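Local structure of cytochrome c-550-like protein (Thermosynechococcus elongatus, 4LJI) at residues 64-67 and 68-72; 107-110 and 111-115. The protein probably serves as a low-potential cytochrome c in electron transport, carrying one covalently bound heme c and able to replace cytochrome c-550 in part. All coordinates share one frame; numbering follows the deposited sequence.

Interaction 1: residues 64-67 and 68-72. With HEC (heme c), chain C.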
ATOM      1  N   LEU A  64       5.038 -10.392  -9.026  1.00 15.46           N
ATOM      2  CA  LEU A  64       3.747 -10.667  -9.650  1.00 14.66           C
ATOM      3  C   LEU A  64       3.873 -10.831 -11.156  1.00 12.21           C
ATOM      4  O   LEU A  64       2.880 -10.752 -11.892  1.00 13.93           O
ATOM      5  CB  LEU A  64       2.663  -9.651  -9.247  1.00 13.41           C
ATOM      6  CG  LEU A  64       2.515  -9.401  -7.751  1.00 11.66           C
ATOM      7  CD1 LEU A  64       1.356  -8.413  -7.480  1.00 11.90           C
ATOM      8  CD2 LEU A  64       2.374 -10.703  -6.944  1.00 11.94           C
ATOM      9  N   SER A  65       5.103 -11.071 -11.634  1.00 13.66           N
ATOM     10  CA  SER A  65       5.278 -11.308 -13.063  0.82 13.26           C
ATOM     11  C   SER A  65       4.613 -12.618 -13.444  1.00 14.41           C
ATOM     12  O   SER A  65       4.494 -13.509 -12.576  1.00 15.10           O
ATOM     13  CB  SER A  65       6.750 -11.357 -13.478  1.00 14.66           C
ATOM     14  OG  SER A  65       7.436 -12.480 -12.929  1.00 17.18           O
ATOM     15  N   LEU A  66       4.196 -12.770 -14.707  1.00 17.83           N
ATOM     16  CA  LEU A  66       3.549 -14.022 -15.130  1.00 18.62           C
ATOM     17  C   LEU A  66       4.497 -15.203 -14.958  1.00 17.20           C
ATOM     18  O   LEU A  66       4.085 -16.286 -14.566  1.00 17.40           O
ATOM     19  CB  LEU A  66       3.044 -13.953 -16.572  1.00 22.59           C
ATOM     20  CG  LEU A  66       2.140 -15.128 -16.940  1.00 23.42           C
ATOM     21  CD1 LEU A  66       0.926 -15.183 -15.999  1.00 20.01           C
ATOM     22  CD2 LEU A  66       1.724 -15.079 -18.420  1.00 24.13           C
ATOM     23  N   LYS A  67       5.782 -14.977 -15.241  1.00 19.49           N
ATOM     24  CA  LYS A  67       6.798 -16.002 -15.015  1.00 18.81           C
ATOM     25  C   LYS A  67       6.811 -16.500 -13.564  1.00 18.20           C
ATOM     26  O   LYS A  67       6.807 -17.714 -13.305  1.00 18.58           O
ATOM     27  CB  LYS A  67       8.200 -15.450 -15.378  1.00 20.77           C
ATOM     28  CG  LYS A  67       9.323 -16.268 -14.769  1.00 20.56           C
ATOM     29  CD  LYS A  67      10.729 -15.759 -15.133  1.00 21.26           C
ATOM     30  CE  LYS A  67      11.760 -16.676 -14.488  1.00 23.25           C
ATOM     31  NZ  LYS A  67      13.177 -16.259 -14.722  1.00 29.08           N
ATOM     32  N   ASP A  68       6.816 -15.573 -12.610  1.00 16.71           N
ATOM     33  CA  ASP A  68       6.925 -15.930 -11.203  1.00 15.33           C
ATOM     34  C   ASP A  68       5.618 -16.590 -10.725  1.00 14.47           C
ATOM     35  O   ASP A  68       5.639 -17.598 -10.029  1.00 17.67           O
ATOM     36  CB  ASP A  68       7.286 -14.703 -10.369  1.00 16.80           C
ATOM     37  CG  ASP A  68       8.759 -14.296 -10.533  1.00 19.88           C
ATOM     38  OD1 ASP A  68       9.527 -15.019 -11.223  1.00 21.84           O
ATOM     39  OD2 ASP A  68       9.173 -13.273  -9.936  1.00 21.07           O
ATOM     40  N   LEU A  69       4.500 -16.040 -11.163  1.00 14.67           N
ATOM     41  CA  LEU A  69       3.217 -16.645 -10.850  1.00 15.50           C
ATOM     42  C   LEU A  69       3.120 -18.068 -11.358  1.00 14.90           C
ATOM     43  O   LEU A  69       2.690 -18.970 -10.622  1.00 17.08           O
ATOM     44  CB  LEU A  69       2.066 -15.810 -11.421  1.00 13.71           C
ATOM     45  CG  LEU A  69       1.888 -14.443 -10.730  1.00 14.01           C
ATOM     46  CD1 LEU A  69       0.901 -13.593 -11.538  1.00 12.87           C
ATOM     47  CD2 LEU A  69       1.439 -14.612  -9.265  1.00 14.52           C
ATOM     48  N   LYS A  70       3.528 -18.297 -12.606  1.00 16.94           N
ATOM     49  CA  LYS A  70       3.403 -19.639 -13.175  1.00 15.18           C
ATOM     50  C   LYS A  70       4.371 -20.645 -12.549  1.00 19.77           C
ATOM     51  O   LYS A  70       4.155 -21.861 -12.664  1.00 19.41           O
ATOM     52  CB  LYS A  70       3.570 -19.625 -14.691  1.00 17.46           C
ATOM     53  CG  LYS A  70       2.480 -18.896 -15.428  1.00 20.48           C
ATOM     54  CD  LYS A  70       2.583 -19.121 -16.936  1.00 27.52           C
ATOM     55  CE  LYS A  70       1.630 -20.222 -17.432  1.00 34.45           C
ATOM     56  NZ  LYS A  70       0.233 -19.712 -17.634  1.00 26.83           N
ATOM     57  N   GLY A  71       5.428 -20.144 -11.910  1.00 20.65           N
ATOM     58  CA  GLY A  71       6.433 -21.004 -11.305  1.00 19.85           C
ATOM     59  C   GLY A  71       6.157 -21.341  -9.858  1.00 21.98           C
ATOM     60  O   GLY A  71       6.924 -22.066  -9.226  1.00 23.91           O
ATOM     61  N   ALA A  72       5.054 -20.823  -9.321  1.00 18.67           N
ATOM     62  CA  ALA A  72       4.674 -21.146  -7.948  1.00 16.52           C
ATOM     63  C   ALA A  72       4.092 -22.554  -7.870  1.00 19.53           C
ATOM     64  O   ALA A  72       3.761 -23.145  -8.891  1.00 21.23           O
ATOM     65  CB  ALA A  72       3.670 -20.124  -7.423  1.00 15.93           C
TER
HETATM   66 FE   HEC C 301       1.769 -10.140  -1.612  1.00 13.28          FE
HETATM   67  CHA HEC C 301       3.679 -12.820  -2.656  1.00 19.35           C
HETATM   68  CHB HEC C 301      -0.633 -10.902  -3.966  1.00 11.27           C
HETATM   69  CHC HEC C 301      -0.327  -7.607  -0.359  1.00 13.24           C
HETATM   70  CHD HEC C 301       4.273  -9.047   0.350  1.00 16.28           C
HETATM   71  NA  HEC C 301       1.567 -11.515  -3.052  1.00 11.28           N
HETATM   72  C1A HEC C 301       2.464 -12.561  -3.270  1.00 11.46           C
HETATM   73  C2A HEC C 301       1.955 -13.366  -4.363  1.00 14.00           C
HETATM   74  C3A HEC C 301       0.763 -12.816  -4.721  1.00 14.43           C
HETATM   75  C4A HEC C 301       0.486 -11.711  -3.906  1.00 12.67           C
HETATM   76  CMA HEC C 301      -0.158 -13.330  -5.796  1.00 13.94           C
HETATM   77  CAA HEC C 301       2.615 -14.586  -5.008  1.00 12.12           C
HETATM   78  CBA HEC C 301       3.623 -14.152  -6.102  1.00 14.20           C
HETATM   79  CGA HEC C 301       4.306 -15.299  -6.806  1.00 16.34           C
HETATM   80  O1A HEC C 301       3.994 -16.503  -6.580  1.00 13.48           O
HETATM   81  O2A HEC C 301       5.215 -15.043  -7.660  1.00 16.25           O
HETATM   82  NB  HEC C 301      -0.115  -9.370  -2.073  1.00 19.60           N
HETATM   83  C1B HEC C 301      -0.912  -9.876  -3.035  1.00 10.49           C
HETATM   84  C2B HEC C 301      -2.110  -9.134  -3.065  1.00 10.37           C
HETATM   85  C3B HEC C 301      -2.087  -8.219  -2.041  1.00 10.73           C
HETATM   86  C4B HEC C 301      -0.758  -8.380  -1.430  1.00 15.21           C
HETATM   87  CMB HEC C 301      -3.268  -9.389  -4.005  1.00 13.22           C
HETATM   88  CAB HEC C 301      -3.119  -7.219  -1.673  1.00 10.11           C
HETATM   89  CBB HEC C 301      -4.266  -7.818  -1.175  1.00 12.91           C
HETATM   90  NC  HEC C 301       1.940  -8.596  -0.256  1.00 10.47           N
HETATM   91  C1C HEC C 301       0.964  -7.710   0.117  1.00 14.63           C
HETATM   92  C2C HEC C 301       1.562  -6.774   0.970  1.00 16.13           C
HETATM   93  C3C HEC C 301       2.858  -7.166   1.188  1.00 17.98           C
HETATM   94  C4C HEC C 301       3.105  -8.335   0.418  1.00 18.05           C
HETATM   95  CMC HEC C 301       0.856  -5.569   1.578  1.00 19.12           C
HETATM   96  CAC HEC C 301       3.848  -6.406   2.014  1.00 15.87           C
HETATM   97  CBC HEC C 301       3.649  -6.215   3.338  1.00 16.67           C
HETATM   98  ND  HEC C 301       3.592 -10.801  -1.251  1.00 18.50           N
HETATM   99  C1D HEC C 301       4.429 -10.239  -0.367  1.00 11.34           C
HETATM  100  C2D HEC C 301       5.642 -11.048  -0.252  1.00 13.48           C
HETATM  101  C3D HEC C 301       5.499 -12.090  -1.094  1.00 16.29           C
HETATM  102  C4D HEC C 301       4.203 -11.913  -1.732  1.00 13.03           C
HETATM  103  CMD HEC C 301       6.838 -10.744   0.630  1.00 17.91           C
HETATM  104  CAD HEC C 301       6.479 -13.214  -1.298  1.00 18.63           C
HETATM  105  CBD HEC C 301       5.958 -14.406  -0.469  1.00 24.66           C
HETATM  106  CGD HEC C 301       6.699 -15.705  -0.214  1.00 26.81           C
HETATM  107  O1D HEC C 301       7.369 -16.300  -1.101  1.00 26.54           O
HETATM  108  O2D HEC C 301       6.603 -16.213   0.931  1.00 34.53           O
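S65 caps the N-terminus of the short helix 66-70 by accepting from D68, three residues on, and the turn so begun forms part of the heme c pocket. D68 N reaches S65 OG over 3.2 Å. The hydroxyl oxygen can meet that N-H because chi1, at 67°, sets it between its own backbone N and carbonyl carbon, turned back over the first turn. Two backbone bonds then run up the helix: L69 N gives to S65 O at 2.9 Å, almost linear at 173°, and K70 N to L66 O, also at 2.9 Å. The last, G71 N to K67 O, is weak, its N-H bent to 127°.

Two polar ends have their strongest partners beyond the turn. D68 OD2 is bonded to the hydroxyl of S63, and K70 NZ forms a salt bridge with D77 OD2; the aliphatic part of K70 passes slantwise by L66, K70 CD lying 4.0 Å from L66 CG. The backbone oxygen of L64 accepts a hydrogen bond from W131 NE1.

On the heme side, L64 lays CD2 over a pyrrole ring of the porphyrin, 3.5 Å from heme C3A. L69 packs one branch on the stem of a propionate and holds the other by the carbonyl oxygen of L64. An alanine in place of L69 would probably open a gap beside the propionate and leave the carbonyl oxygen of L64 without the methyl that lies against it. At the carboxylate itself, L69 CD2 lies 3.8 Å from heme CGA.

Interaction 2: residues 107-110 and 111-115; sequences DWLT and TEQLE
A capping box opens helix 111-127, with T110 as the N-cap and Q113 as its partner three residues on. In the general form of this motif each residue's side chain takes the other's backbone N-H, and both halves are present here. Q113 N donates to T110 OG1 at 3.2 Å and 167°. In return, T110 N donates to Q113 OE1 at 2.9 Å, lying in the carbonyl plane of the amide and using a lone pair of the oxygen. The threonine hydroxyl is turned to the helix by a chi1 of 67°, which leaves methyl CG2 beside the backbone N. On the glutamine, CG stands anti to the carbonyl carbon (chi1 -77°) and the next torsion is extended, carrying the amide back to the backbone N of T110. A water also donates to Q113 OE1, at 2.6 Å, and links it weakly to the carbonyl oxygen of W108, so the amide oxygen is gripped by backbone and solvent together. The regular helical pattern starts at once, with L114 N bonded to T110 O at 3.0 Å.

Leucines flank the box. L109 crosses Q113 at about a right angle, with L109 CD2 lying 3.7 Å from Q113 CD. The other methyl, L109 CD1, meets L114 CD1 at 3.8 Å, and this contact between two buried leucines joins the incoming loop to the first turn of the helix.

Both leucines also rest on V104. L109 continues onto L42 of helix 33-46, which Q113 touches too, while L114 packs against V83, Q86 and R87 of helix 79-87, seating the start of helix 111-127 on two other helices.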
ATOM      1  N   ASP A 107     -14.066 -11.283   5.720  1.00 26.68           N
ATOM      2  CA  ASP A 107     -14.638 -10.122   6.374  1.00 30.60           C
ATOM      3  C   ASP A 107     -14.037  -8.855   5.767  1.00 33.32           C
ATOM      4  O   ASP A 107     -14.594  -7.761   5.881  1.00 36.83           O
ATOM      5  CB  ASP A 107     -14.350 -10.209   7.866  1.00 38.21           C
ATOM      6  CG  ASP A 107     -14.630 -11.597   8.422  1.00 45.63           C
ATOM      7  OD1 ASP A 107     -15.813 -11.911   8.717  1.00 51.20           O
ATOM      8  OD2 ASP A 107     -13.665 -12.390   8.537  1.00 47.48           O
ATOM      9  N   TRP A 108     -12.903  -9.022   5.102  1.00 29.27           N
ATOM     10  CA  TRP A 108     -12.228  -7.903   4.455  1.00 33.50           C
ATOM     11  C   TRP A 108     -12.667  -7.811   2.991  1.00 31.70           C
ATOM     12  O   TRP A 108     -13.225  -6.801   2.565  1.00 36.01           O
ATOM     13  CB  TRP A 108     -10.715  -8.074   4.590  1.00 32.37           C
ATOM     14  CG  TRP A 108      -9.903  -6.857   4.230  1.00 35.16           C
ATOM     15  CD1 TRP A 108      -9.439  -6.529   2.997  1.00 35.42           C
ATOM     16  CD2 TRP A 108      -9.451  -5.823   5.117  1.00 40.66           C
ATOM     17  NE1 TRP A 108      -8.729  -5.352   3.049  1.00 31.75           N
ATOM     18  CE2 TRP A 108      -8.725  -4.896   4.342  1.00 38.54           C
ATOM     19  CE3 TRP A 108      -9.588  -5.591   6.492  1.00 45.20           C
ATOM     20  CZ2 TRP A 108      -8.133  -3.754   4.895  1.00 37.47           C
ATOM     21  CZ3 TRP A 108      -8.999  -4.448   7.042  1.00 41.69           C
ATOM     22  CH2 TRP A 108      -8.286  -3.548   6.239  1.00 37.19           C
ATOM     23  N   LEU A 109     -12.431  -8.872   2.226  1.00 24.82           N
ATOM     24  CA  LEU A 109     -12.895  -8.924   0.845  1.00 24.20           C
ATOM     25  C   LEU A 109     -13.769 -10.148   0.564  1.00 20.70           C
ATOM     26  O   LEU A 109     -13.427 -11.251   0.951  1.00 27.46           O
ATOM     27  CB  LEU A 109     -11.694  -8.898  -0.103  1.00 26.75           C
ATOM     28  CG  LEU A 109     -10.950  -7.567  -0.036  1.00 27.90           C
ATOM     29  CD1 LEU A 109      -9.701  -7.610  -0.899  1.00 29.50           C
ATOM     30  CD2 LEU A 109     -11.880  -6.466  -0.474  1.00 28.48           C
ATOM     31  N   THR A 110     -14.888  -9.943  -0.118  1.00 16.25           N
ATOM     32  CA  THR A 110     -15.806 -11.049  -0.460  1.00 18.43           C
ATOM     33  C   THR A 110     -15.157 -11.814  -1.599  1.00 19.78           C
ATOM     34  O   THR A 110     -14.209 -11.332  -2.222  1.00 19.14           O
ATOM     35  CB  THR A 110     -17.131 -10.532  -0.959  1.00 26.15           C
ATOM     36  OG1 THR A 110     -16.946  -9.866  -2.222  1.00 22.11           O
ATOM     37  CG2 THR A 110     -17.743  -9.568   0.069  1.00 25.35           C
ATOM     38  N   THR A 111     -15.665 -13.007  -1.848  1.00 19.76           N
ATOM     39  CA  THR A 111     -15.263 -13.852  -2.965  1.00 19.78           C
ATOM     40  C   THR A 111     -15.187 -13.080  -4.278  1.00 25.25           C
ATOM     41  O   THR A 111     -14.175 -13.136  -4.962  1.00 18.80           O
ATOM     42  CB  THR A 111     -16.285 -15.008  -3.125  1.00 22.28           C
ATOM     43  OG1 THR A 111     -16.404 -15.664  -1.865  1.00 25.66           O
ATOM     44  CG2 THR A 111     -15.841 -16.005  -4.199  1.00 18.82           C
ATOM     45  N   GLU A 112     -16.259 -12.372  -4.625  1.00 20.73           N
ATOM     46  CA  GLU A 112     -16.329 -11.665  -5.898  1.00 19.08           C
ATOM     47  C   GLU A 112     -15.301 -10.538  -5.978  1.00 20.88           C
ATOM     48  O   GLU A 112     -14.676 -10.321  -7.017  1.00 23.13           O
ATOM     49  CB  GLU A 112     -17.723 -11.094  -6.125  1.00 22.46           C
ATOM     50  CG  GLU A 112     -18.788 -12.160  -6.410  1.00 25.72           C
ATOM     51  CD  GLU A 112     -19.599 -12.499  -5.174  1.00 31.99           C
ATOM     52  OE1 GLU A 112     -19.029 -12.426  -4.058  1.00 33.06           O
ATOM     53  OE2 GLU A 112     -20.807 -12.839  -5.322  1.00 41.09           O
ATOM     54  N   GLN A 113     -15.158  -9.808  -4.883  1.00 15.96           N
ATOM     55  CA  GLN A 113     -14.146  -8.740  -4.834  1.00 21.09           C
ATOM     56  C   GLN A 113     -12.751  -9.297  -5.069  1.00 20.22           C
ATOM     57  O   GLN A 113     -11.983  -8.760  -5.891  1.00 15.44           O
ATOM     58  CB  GLN A 113     -14.151  -8.010  -3.499  1.00 21.27           C
ATOM     59  CG  GLN A 113     -15.275  -7.025  -3.325  1.00 22.56           C
ATOM     60  CD  GLN A 113     -15.275  -6.432  -1.943  1.00 31.21           C
ATOM     61  OE1 GLN A 113     -15.271  -7.143  -0.937  1.00 32.31           O
ATOM     62  NE2 GLN A 113     -15.249  -5.115  -1.884  1.00 28.18           N
ATOM     63  N   LEU A 114     -12.408 -10.361  -4.350  1.00 15.50           N
ATOM     64  CA  LEU A 114     -11.105 -11.001  -4.509  1.00 16.38           C
ATOM     65  C   LEU A 114     -10.927 -11.577  -5.916  1.00 15.03           C
ATOM     66  O   LEU A 114      -9.800 -11.555  -6.447  1.00 16.06           O
ATOM     67  CB  LEU A 114     -10.936 -12.087  -3.462  1.00 24.34           C
ATOM     68  CG  LEU A 114      -9.526 -12.355  -3.011  1.00 25.95           C
ATOM     69  CD1 LEU A 114      -8.945 -11.051  -2.420  1.00 27.23           C
ATOM     70  CD2 LEU A 114      -9.499 -13.440  -1.993  1.00 19.65           C
ATOM     71  N   GLU A 115     -11.997 -12.079  -6.540  1.00 16.44           N
ATOM     72  CA  GLU A 115     -11.942 -12.471  -7.941  1.00 14.84           C
ATOM     73  C   GLU A 115     -11.533 -11.326  -8.842  1.00 17.19           C
ATOM     74  O   GLU A 115     -10.733 -11.525  -9.738  1.00 16.32           O
ATOM     75  CB  GLU A 115     -13.305 -13.019  -8.420  1.00 19.62           C
ATOM     76  CG  GLU A 115     -13.579 -14.435  -7.999  1.00 24.18           C
ATOM     77  CD  GLU A 115     -14.975 -14.877  -8.340  1.00 32.43           C
ATOM     78  OE1 GLU A 115     -15.297 -16.045  -8.052  1.00 37.93           O
ATOM     79  OE2 GLU A 115     -15.736 -14.050  -8.890  1.00 34.30           O
TER
HETATM   80  O   HOH W   1     -16.376  -6.849   1.423  1.00 38.45           O

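Two helix starts lie within one cytochrome c-550 domain, and in each a hydroxyl side chain at the N-cap accepts from the backbone three residues on. Interaction 1 comes first along the chain, on helix 66-70; interaction 2 follows, beyond helix 79-87, where helix 111-127 begins. Their centres lie 22 Å apart on opposite sides of the chain's centre, with nearest atoms about 12 Å apart. Helix 111-127 nonetheless spans the gap: interaction 2 contains its first turn, whereas A125, near its far end, touches L66 and L69 of interaction 1. One long helix therefore joins the heme-lining turn to the packing of helices 33-46 and 79-87.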